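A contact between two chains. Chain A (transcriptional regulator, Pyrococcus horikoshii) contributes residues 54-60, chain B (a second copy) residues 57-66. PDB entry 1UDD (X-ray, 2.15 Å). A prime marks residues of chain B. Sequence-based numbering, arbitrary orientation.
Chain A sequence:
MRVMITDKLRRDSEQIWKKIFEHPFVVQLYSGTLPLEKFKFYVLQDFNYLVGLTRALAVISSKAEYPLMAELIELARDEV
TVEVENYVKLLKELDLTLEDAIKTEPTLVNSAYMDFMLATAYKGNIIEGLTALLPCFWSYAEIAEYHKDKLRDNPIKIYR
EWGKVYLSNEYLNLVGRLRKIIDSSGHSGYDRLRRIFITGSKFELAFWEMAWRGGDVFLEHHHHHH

Chain A 54-60: TRALAVI
Chain B 57-66: LAVISSKAEY

Residues 54-60 of chain A lie within a helix (phi/psi near -62/-44; Thr54 m, Leu57 and Ile60 m, t) packing against a helix in chain B that includes residues 57-62 (near -62/-43, psi opening to -22 at Ser62′) and leads into an extended segment. The helices run nearly antiparallel, at 156°, with axes approaching to 8.2 Å; the stretches bury 332 Å².

Leu57′ (chi1 m, chi2 t) is out of reach of the partner, as is Ile60′ (m, t). Between them, Ala58′ sits opposite Ala58, CA atoms 5.1 Å apart. Both CA-to-CB bonds point toward the opposing stretch, and CB of Ala58 lies 3.6 Å from O of Ala58′; the small methyl groups allow this close backbone approach. The CA-to-CB bond of Val59′ (t) points away.

Ser61′ and Ser62′, both rotamer p, fold their hydroxyls back: OG of Ser61′ donates to O of Ala58′ (2.8 Å), OG of Ser62′ to O of Val59′ (2.6 Å). Compact, with hydroxyls bonded within the helix (Ser62′ also elsewhere in the structure), they suit a buried interface. CB of Ser62′ packs 3.6 Å from CG2 of Val59 (t) and 3.9 Å from CB of Ala58. CA of Ser62′ is 4.4 Å from CA of Arg55, a second register pair.

Polar anchoring comes from Arg55, whose long side chain (m, t, t, chi4 -72°) starts sideways. NH1 of Arg55 donates to O of Ser62′ (2.9 Å, 154°). At Lys63′ (m, t, p, t), whose CA-to-CB bond points away, phi/psi shift to -105/-11; Ala64′ (-83/163), Glu65′ (-83/156) and Tyr66′ (-84/145) are extended. This turn presents O of Ala64′ to NH1 (2.6 Å) and NH2 (2.7 Å) of Arg55, near the guanidinium plane. Glu65′ (m, m, chi3 41°) is exposed; its OE1 remains 4.2 Å from NH2 of Arg55, beyond a salt bridge. Tyr66′ (t, chi2 -89°) contributes little.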

# COMPACT_ATOMS: atom_id res chain seq x y z
N THR A 54 8.48 8.77 9.80
CA THR A 54 7.98 7.57 10.47
C THR A 54 7.06 6.74 9.58
O THR A 54 7.19 5.53 9.50
CB THR A 54 7.25 7.95 11.77
OG1 THR A 54 8.17 8.61 12.64
CG2 THR A 54 6.71 6.72 12.47
N ARG A 55 6.12 7.40 8.89
CA ARG A 55 5.20 6.70 8.01
C ARG A 55 5.93 5.97 6.91
O ARG A 55 5.62 4.82 6.60
CB ARG A 55 4.20 7.65 7.33
CG ARG A 55 3.08 8.14 8.21
CD ARG A 55 2.07 9.02 7.45
NE ARG A 55 1.37 9.86 8.41
CZ ARG A 55 0.46 9.39 9.26
NH1 ARG A 55 0.14 8.11 9.22
NH2 ARG A 55 -0.06 10.19 10.18
N ALA A 56 6.90 6.64 6.29
CA ALA A 56 7.63 6.02 5.20
C ALA A 56 8.45 4.83 5.70
O ALA A 56 8.50 3.78 5.05
CB ALA A 56 8.53 7.06 4.49
N LEU A 57 9.06 4.97 6.88
CA LEU A 57 9.83 3.87 7.43
C LEU A 57 8.94 2.67 7.72
O LEU A 57 9.35 1.52 7.50
CB LEU A 57 10.55 4.28 8.71
CG LEU A 57 11.80 5.14 8.45
CD1 LEU A 57 12.28 5.80 9.75
CD2 LEU A 57 12.88 4.29 7.83
N ALA A 58 7.71 2.94 8.19
CA ALA A 58 6.79 1.86 8.49
C ALA A 58 6.46 1.08 7.21
O ALA A 58 6.49 -0.14 7.19
CB ALA A 58 5.51 2.41 9.14
N VAL A 59 6.14 1.79 6.13
CA VAL A 59 5.83 1.10 4.87
C VAL A 59 7.04 0.28 4.38
O VAL A 59 6.91 -0.89 4.02
CB VAL A 59 5.40 2.09 3.77
CG1 VAL A 59 5.22 1.34 2.46
CG2 VAL A 59 4.11 2.79 4.17
N ILE A 60 8.22 0.89 4.37
CA ILE A 60 9.40 0.14 3.95
C ILE A 60 9.54 -1.12 4.82
O ILE A 60 9.74 -2.23 4.31
CB ILE A 60 10.69 0.99 4.08
CG1 ILE A 60 10.62 2.17 3.11
CG2 ILE A 60 11.92 0.11 3.78
CD1 ILE A 60 11.82 3.08 3.20
N LEU B 57 0.80 -4.53 11.47
CA LEU B 57 0.80 -3.39 12.39
C LEU B 57 1.55 -2.22 11.76
O LEU B 57 1.16 -1.07 11.94
CB LEU B 57 1.43 -3.77 13.74
CG LEU B 57 0.47 -4.47 14.73
CD1 LEU B 57 1.26 -5.10 15.87
CD2 LEU B 57 -0.54 -3.46 15.26
N ALA B 58 2.61 -2.52 11.02
CA ALA B 58 3.38 -1.47 10.35
C ALA B 58 2.47 -0.73 9.38
O ALA B 58 2.43 0.51 9.37
CB ALA B 58 4.54 -2.08 9.61
N VAL B 59 1.73 -1.48 8.58
CA VAL B 59 0.81 -0.85 7.62
C VAL B 59 -0.24 -0.02 8.35
O VAL B 59 -0.45 1.15 8.02
CB VAL B 59 0.13 -1.92 6.70
CG1 VAL B 59 -1.04 -1.28 5.89
CG2 VAL B 59 1.16 -2.48 5.73
N ILE B 60 -0.88 -0.59 9.38
CA ILE B 60 -1.90 0.17 10.10
C ILE B 60 -1.32 1.49 10.63
O ILE B 60 -1.93 2.56 10.47
CB ILE B 60 -2.50 -0.64 11.28
CG1 ILE B 60 -3.12 -1.95 10.75
CG2 ILE B 60 -3.57 0.20 12.00
CD1 ILE B 60 -3.67 -2.86 11.85
N SER B 61 -0.14 1.42 11.24
CA SER B 61 0.48 2.64 11.78
C SER B 61 0.84 3.66 10.69
O SER B 61 0.73 4.87 10.90
CB SER B 61 1.74 2.29 12.57
OG SER B 61 2.82 2.06 11.69
N SER B 62 1.29 3.16 9.53
CA SER B 62 1.66 4.04 8.42
C SER B 62 0.47 4.89 7.98
O SER B 62 0.64 5.96 7.40
CB SER B 62 2.18 3.23 7.21
OG SER B 62 1.12 2.59 6.48
N LYS B 63 -0.74 4.42 8.29
CA LYS B 63 -1.97 5.13 7.91
C LYS B 63 -2.68 5.85 9.05
O LYS B 63 -3.59 6.63 8.82
CB LYS B 63 -2.95 4.14 7.27
CG LYS B 63 -2.50 3.64 5.91
CD LYS B 63 -3.17 2.34 5.51
CE LYS B 63 -4.67 2.46 5.38
NZ LYS B 63 -5.24 1.27 4.69
N ALA B 64 -2.27 5.59 10.29
CA ALA B 64 -2.94 6.22 11.41
C ALA B 64 -2.47 7.64 11.75
O ALA B 64 -1.41 8.11 11.31
CB ALA B 64 -2.81 5.34 12.65
N GLU B 65 -3.30 8.32 12.53
CA GLU B 65 -3.01 9.67 12.99
C GLU B 65 -2.10 9.55 14.20
O GLU B 65 -2.07 8.51 14.86
CB GLU B 65 -4.32 10.35 13.40
CG GLU B 65 -5.05 11.00 12.26
CD GLU B 65 -4.44 12.32 11.89
OE1 GLU B 65 -3.18 12.42 11.87
OE2 GLU B 65 -5.21 13.27 11.62
N TYR B 66 -1.35 10.60 14.47
CA TYR B 66 -0.50 10.63 15.66
C TYR B 66 -1.49 11.07 16.74
O TYR B 66 -2.37 11.89 16.47
CB TYR B 66 0.63 11.66 15.49
CG TYR B 66 1.52 11.78 16.71
CD1 TYR B 66 1.21 12.68 17.73
CD2 TYR B 66 2.62 10.94 16.87
CE1 TYR B 66 1.97 12.73 18.90
CE2 TYR B 66 3.39 10.98 18.03
CZ TYR B 66 3.06 11.88 19.05
OH TYR B 66 3.79 11.89 20.22